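Local coordinates for protein xyloglucan-specific endo-beta-1,4-glucanase GH12 (Aspergillus niveus, PDB 4NPR) that probably cleaves internal beta-1,4-glucosidic linkages of xyloglucan with retention of configuration, as a beta-jelly-roll endoglucanase of glycoside hydrolase family 12, at residues 86-91 with 218-223; 106-111 with 119-124. One frame throughout, in Å; residues are numbered along the deposited sequence.

Contact 1: residues 86-91 with 218-223; sequences FANAAL and DVQAGT
The side chains of Asn88 and Gln220 cross with their amide planes 81° apart, and Asn88 OD1 lies 3.0 Å from Gln220 NE2. Asn88 CG is held between its own backbone N and carbonyl carbon (chi1 66°), which turns the amide back along its strand: ND2 donates to Phe86 O at 2.7 Å, close to the amide plane, a bond consistent with this setting of the amide. Gln220 runs extended beyond CG, its NE2 passing 3.7 Å from Ala90 CB. The Phe86 ring stands nearly perpendicular to the Gln220 amide, and Asn88 CB sits over one face of the ring, toward its rim. Beneath these side chains, strands 87-97 and 215-226 run antiparallel as neighbours in the larger sheet of the beta-jelly roll. Ala89 and Ala221 form a hydrogen-bonded pair, with Ala89 N to Ala221 O at 2.8 Å and Ala221 N to Ala89 O at 2.9 Å. At the next, non-hydrogen-bonded pair toward Phe86, the CA atoms of Asn88 and Gly222 come within 3.8 Å, and Gly222 CA makes a CA-H...O contact to Ala87 O at 3.2 Å. On the other face of the sheet, Ala89, Leu91, Val219 and Ala221 turn inward, with Leu91 and Ala221 meeting strand 231-240.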
loop_
_atom_site.group_PDB
_atom_site.type_symbol
_atom_site.label_atom_id
_atom_site.label_comp_id
_atom_site.label_asym_id
_atom_site.label_seq_id
_atom_site.Cartn_x
_atom_site.Cartn_y
_atom_site.Cartn_z
ATOM N N PHE A 86 5.637 -2.914 6.520
ATOM C CA PHE A 86 4.923 -2.707 5.316
ATOM C C PHE A 86 5.597 -3.511 4.222
ATOM O O PHE A 86 6.261 -2.953 3.340
ATOM C CB PHE A 86 4.884 -1.227 4.951
ATOM C CG PHE A 86 4.202 -0.968 3.641
ATOM C CD1 PHE A 86 2.921 -1.526 3.378
ATOM C CD2 PHE A 86 4.820 -0.223 2.654
ATOM C CE1 PHE A 86 2.281 -1.320 2.150
ATOM C CE2 PHE A 86 4.174 0.006 1.425
ATOM C CZ PHE A 86 2.915 -0.556 1.165
ATOM N N ALA A 87 5.426 -4.835 4.311
ATOM C CA ALA A 87 5.854 -5.736 3.271
ATOM C C ALA A 87 4.937 -5.496 2.078
ATOM O O ALA A 87 3.732 -5.508 2.216
ATOM C CB ALA A 87 5.710 -7.167 3.728
ATOM N N ASN A 88 5.550 -5.317 0.915
ATOM C CA ASN A 88 4.888 -4.838 -0.266
ATOM C C ASN A 88 5.673 -5.226 -1.476
ATOM O O ASN A 88 6.886 -5.462 -1.421
ATOM C CB ASN A 88 4.810 -3.314 -0.249
ATOM C CG ASN A 88 6.172 -2.664 -0.339
ATOM O OD1 ASN A 88 6.601 -2.202 -1.398
ATOM N ND2 ASN A 88 6.875 -2.638 0.776
ATOM N N ALA A 89 4.974 -5.278 -2.596
ATOM C CA ALA A 89 5.613 -5.300 -3.909
ATOM C C ALA A 89 5.647 -3.854 -4.494
ATOM O O ALA A 89 4.610 -3.243 -4.650
ATOM C CB ALA A 89 4.838 -6.214 -4.840
ATOM N N ALA A 90 6.835 -3.383 -4.876
ATOM C CA ALA A 90 7.055 -2.062 -5.468
ATOM C C ALA A 90 7.441 -2.172 -6.940
ATOM O O ALA A 90 8.352 -2.909 -7.337
ATOM C CB ALA A 90 8.156 -1.328 -4.704
ATOM N N LEU A 91 6.739 -1.421 -7.756
ATOM C CA LEU A 91 6.979 -1.425 -9.171
ATOM C C LEU A 91 8.186 -0.554 -9.430
ATOM O O LEU A 91 8.282 0.514 -8.855
ATOM C CB LEU A 91 5.783 -0.831 -9.890
ATOM C CG LEU A 91 5.895 -0.803 -11.404
ATOM C CD1 LEU A 91 5.810 -2.234 -11.921
ATOM C CD2 LEU A 91 4.815 0.104 -12.007
ATOM N N ASP A 218 6.783 6.296 -6.863
ATOM C CA ASP A 218 6.755 4.967 -6.232
ATOM C C ASP A 218 5.290 4.464 -6.285
ATOM O O ASP A 218 4.384 5.226 -5.990
ATOM C CB ASP A 218 7.279 5.023 -4.766
ATOM C CG ASP A 218 8.838 4.804 -4.642
ATOM O OD1 ASP A 218 9.323 3.634 -4.764
ATOM O OD2 ASP A 218 9.573 5.802 -4.371
ATOM N N VAL A 219 5.080 3.205 -6.703
ATOM C CA VAL A 219 3.789 2.528 -6.606
ATOM C C VAL A 219 3.954 1.144 -5.962
ATOM O O VAL A 219 4.442 0.198 -6.578
ATOM C CB VAL A 219 3.131 2.366 -7.975
ATOM C CG1 VAL A 219 1.761 1.705 -7.849
ATOM C CG2 VAL A 219 3.010 3.708 -8.633
ATOM N N GLN A 220 3.491 1.044 -4.723
ATOM C CA GLN A 220 3.753 -0.095 -3.863
ATOM C C GLN A 220 2.433 -0.680 -3.357
ATOM O O GLN A 220 1.539 0.071 -3.024
ATOM C CB GLN A 220 4.540 0.377 -2.671
ATOM C CG GLN A 220 5.801 1.118 -3.044
ATOM C CD GLN A 220 6.612 1.428 -1.808
ATOM O OE1 GLN A 220 6.324 2.368 -1.072
ATOM N NE2 GLN A 220 7.604 0.598 -1.545
ATOM N N ALA A 221 2.307 -1.999 -3.311
ATOM C CA ALA A 221 1.089 -2.630 -2.773
ATOM C C ALA A 221 1.454 -3.765 -1.767
ATOM O O ALA A 221 2.269 -4.640 -2.084
ATOM C CB ALA A 221 0.197 -3.144 -3.896
ATOM N N GLY A 222 0.881 -3.685 -0.552
ATOM C CA GLY A 222 1.131 -4.648 0.496
ATOM C C GLY A 222 0.173 -4.538 1.679
ATOM O O GLY A 222 -0.988 -4.119 1.538
ATOM N N THR A 223 0.664 -4.912 2.857
ATOM C CA THR A 223 -0.149 -4.845 4.047
ATOM C C THR A 223 0.628 -4.194 5.201
ATOM O O THR A 223 1.836 -4.408 5.316
ATOM C CB THR A 223 -0.639 -6.254 4.464
ATOM O OG1 THR A 223 -1.382 -6.186 5.699
ATOM C CG2 THR A 223 0.507 -7.163 4.622
HETATM O O HOH W 1 3.782 -6.075 6.482
HETATM O O HOH W 2 3.224 -2.099 -6.882
HETATM O O HOH W 3 7.405 1.851 -6.394
#

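Contact 2: residues 106-111 with 119-124; sequences STWKWN and ADVAYD. With SO4 (sulfate ion), chain C.
Ser106 OG is gripped from two sides of the sandwich: Tyr123 OH donates to it at 2.8 Å, and the backbone carbonyl of Ser239, on the neighbouring strand 231-240, is its second partner. The serine oxygen lies near the plane of the Tyr123 ring, at its edge. Tyr123 reaches it because CG is anti to the carbonyl carbon (chi1 -62°), which carries the phenol across toward the facing strand. Past it, in the opposite direction, slides Trp108, whose six-membered ring presents its edge to the tyrosine face in a T-shaped stack, planes 76° apart and centroids 4.9 Å apart. Trp108 CE3 comes 3.4 Å from Tyr123 CE1, while CH2 at the far end of the indole reaches the backbone O of Ala122 at 3.5 Å and Val121 CG1 at 3.6 Å. That same methyl also serves Trp110: Val121 CG1 lies 3.7 Å from the centroid of its five-membered ring, only 6° off the normal, a CH-pi contact, while CG2 spreads over the benzo half of the same indole. No backbone hydrogen bond links 106-111 to 119-124, which belong to different sheets and whose axes come no nearer than 10.1 Å, so side chains, mostly aromatic here, bridge the two layers of the jelly roll. Tyr238 adds a second edge-to-face partner for Trp108. With its proton committed to Ser106 OG, the buried tyrosine hydroxyl brings no unsatisfied donor into this apolar layer, and the bond should limit the ring's freedom to shift against Trp108.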
loop_
_atom_site.group_PDB
_atom_site.type_symbol
_atom_site.label_atom_id
_atom_site.label_comp_id
_atom_site.label_asym_id
_atom_site.label_seq_id
_atom_site.Cartn_x
_atom_site.Cartn_y
_atom_site.Cartn_z
ATOM N N SER A 106 -4.220 -1.721 -12.592
ATOM C CA SER A 106 -3.743 -2.703 -11.585
ATOM C C SER A 106 -4.786 -3.773 -11.315
ATOM O O SER A 106 -5.969 -3.468 -11.260
ATOM C CB SER A 106 -3.437 -2.001 -10.248
ATOM O OG SER A 106 -2.875 -2.886 -9.270
ATOM N N THR A 107 -4.359 -5.005 -11.073
ATOM C CA THR A 107 -5.281 -6.040 -10.634
ATOM C C THR A 107 -4.692 -6.741 -9.421
ATOM O O THR A 107 -3.522 -7.086 -9.426
ATOM C CB THR A 107 -5.565 -7.078 -11.769
ATOM O OG1 THR A 107 -6.228 -6.439 -12.888
ATOM C CG2 THR A 107 -6.446 -8.276 -11.241
ATOM N N TRP A 108 -5.520 -6.988 -8.407
ATOM C CA TRP A 108 -5.043 -7.471 -7.133
ATOM C C TRP A 108 -6.105 -8.372 -6.568
ATOM O O TRP A 108 -7.253 -7.999 -6.509
ATOM C CB TRP A 108 -4.810 -6.297 -6.159
ATOM C CG TRP A 108 -3.945 -6.561 -4.949
ATOM C CD1 TRP A 108 -3.258 -7.713 -4.647
ATOM C CD2 TRP A 108 -3.584 -5.614 -3.932
ATOM N NE1 TRP A 108 -2.545 -7.550 -3.478
ATOM C CE2 TRP A 108 -2.713 -6.262 -3.038
ATOM C CE3 TRP A 108 -3.908 -4.283 -3.704
ATOM C CZ2 TRP A 108 -2.187 -5.634 -1.933
ATOM C CZ3 TRP A 108 -3.382 -3.648 -2.605
ATOM C CH2 TRP A 108 -2.526 -4.326 -1.731
ATOM N N LYS A 109 -5.682 -9.558 -6.155
ATOM C CA LYS A 109 -6.476 -10.459 -5.398
ATOM C C LYS A 109 -5.687 -10.859 -4.143
ATOM O O LYS A 109 -4.523 -11.313 -4.241
ATOM C CB LYS A 109 -6.748 -11.701 -6.257
ATOM C CG LYS A 109 -7.344 -12.885 -5.490
ATOM C CD LYS A 109 -8.657 -12.439 -4.851
ATOM C CE LYS A 109 -9.494 -13.618 -4.411
ATOM N NZ LYS A 109 -8.991 -14.100 -3.111
ATOM N N TRP A 110 -6.297 -10.727 -2.971
ATOM C CA TRP A 110 -5.642 -11.101 -1.703
ATOM C C TRP A 110 -6.584 -11.762 -0.737
ATOM O O TRP A 110 -7.809 -11.703 -0.880
ATOM C CB TRP A 110 -5.019 -9.896 -0.998
ATOM C CG TRP A 110 -5.993 -8.787 -0.677
ATOM C CD1 TRP A 110 -6.310 -7.778 -1.473
ATOM C CD2 TRP A 110 -6.786 -8.619 0.529
ATOM N NE1 TRP A 110 -7.271 -6.966 -0.872
ATOM C CE2 TRP A 110 -7.573 -7.467 0.357
ATOM C CE3 TRP A 110 -6.919 -9.340 1.715
ATOM C CZ2 TRP A 110 -8.425 -6.980 1.339
ATOM C CZ3 TRP A 110 -7.825 -8.856 2.700
ATOM C CH2 TRP A 110 -8.557 -7.701 2.492
ATOM N N ASN A 111 -5.964 -12.365 0.267
ATOM C CA ASN A 111 -6.654 -13.016 1.377
ATOM C C ASN A 111 -5.888 -12.914 2.716
ATOM O O ASN A 111 -4.685 -12.969 2.745
ATOM C CB ASN A 111 -6.894 -14.493 1.039
ATOM C CG ASN A 111 -7.797 -15.146 2.038
ATOM O OD1 ASN A 111 -8.974 -14.741 2.156
ATOM N ND2 ASN A 111 -7.252 -16.082 2.853
ATOM N N ALA A 119 -4.686 -4.597 10.921
ATOM C CA ALA A 119 -3.826 -4.517 9.729
ATOM C C ALA A 119 -4.612 -3.836 8.673
ATOM O O ALA A 119 -5.836 -3.872 8.703
ATOM C CB ALA A 119 -3.459 -5.898 9.223
ATOM N N ASP A 120 -3.913 -3.188 7.763
ATOM C CA ASP A 120 -4.508 -2.730 6.509
ATOM C C ASP A 120 -3.881 -3.423 5.308
ATOM O O ASP A 120 -2.809 -4.031 5.424
ATOM C CB ASP A 120 -4.467 -1.186 6.352
ATOM C CG ASP A 120 -3.071 -0.630 6.123
ATOM O OD1 ASP A 120 -2.377 -0.987 5.145
ATOM O OD2 ASP A 120 -2.671 0.225 6.920
ATOM N N VAL A 121 -4.620 -3.375 4.188
ATOM C CA VAL A 121 -4.170 -3.816 2.881
ATOM C C VAL A 121 -4.334 -2.622 1.959
ATOM O O VAL A 121 -5.416 -2.103 1.811
ATOM C CB VAL A 121 -4.990 -5.010 2.339
ATOM C CG1 VAL A 121 -4.353 -5.556 1.057
ATOM C CG2 VAL A 121 -5.102 -6.114 3.384
ATOM N N ALA A 122 -3.253 -2.210 1.307
ATOM C CA ALA A 122 -3.162 -0.881 0.776
ATOM C C ALA A 122 -2.149 -0.813 -0.351
ATOM O O ALA A 122 -1.104 -1.497 -0.306
ATOM C CB ALA A 122 -2.755 0.069 1.889
ATOM N N TYR A 123 -2.525 -0.035 -1.376
ATOM C CA TYR A 123 -1.597 0.637 -2.247
ATOM C C TYR A 123 -1.053 1.833 -1.490
ATOM O O TYR A 123 -1.782 2.477 -0.724
ATOM C CB TYR A 123 -2.224 1.185 -3.530
ATOM C CG TYR A 123 -2.822 0.180 -4.446
ATOM C CD1 TYR A 123 -4.127 -0.290 -4.245
ATOM C CD2 TYR A 123 -2.119 -0.297 -5.518
ATOM C CE1 TYR A 123 -4.694 -1.229 -5.095
ATOM C CE2 TYR A 123 -2.675 -1.213 -6.394
ATOM C CZ TYR A 123 -3.956 -1.700 -6.175
ATOM O OH TYR A 123 -4.519 -2.619 -7.068
ATOM N N ASP A 124 0.235 2.103 -1.745
ATOM C CA ASP A 124 0.954 3.272 -1.310
ATOM C C ASP A 124 1.700 3.904 -2.498
ATOM O O ASP A 124 2.656 3.339 -3.004
ATOM C CB ASP A 124 1.938 2.843 -0.247
ATOM C CG ASP A 124 2.118 3.878 0.820
ATOM O OD1 ASP A 124 1.426 4.918 0.768
ATOM O OD2 ASP A 124 2.940 3.645 1.727
HETATM S S SO4 C . -3.232 -9.438 -14.846
HETATM O O1 SO4 C . -4.527 -8.887 -14.370
HETATM O O2 SO4 C . -2.401 -9.692 -13.638
HETATM O O3 SO4 C . -3.509 -10.710 -15.573
HETATM O O4 SO4 C . -2.538 -8.475 -15.763
#

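How the contacts relate
Contact 1 joins neighbouring strands within one sheet, whereas contact 2 spans from that sheet to the other; their centres are 9 Å apart. Strands 117-128 and 215-226 stitch them together: Gln220 O is 2.7 Å from Asp124 N and Thr223 OG1 is 2.6 Å from Asp120 O, both probable hydrogen bonds. Trp108 packs beneath contact 1, its CH2 3.7 Å from Ala221 CB. In family 12 jelly rolls the substrate cleft runs over the concave face of the larger sheet; Ala90 and Gln220 of contact 1 lie on the face away from the inter-sheet core, probably the cleft side, and Asp124 approaches Glu138. The sulfate, probably from the crystallisation liquor, sits beside Thr107.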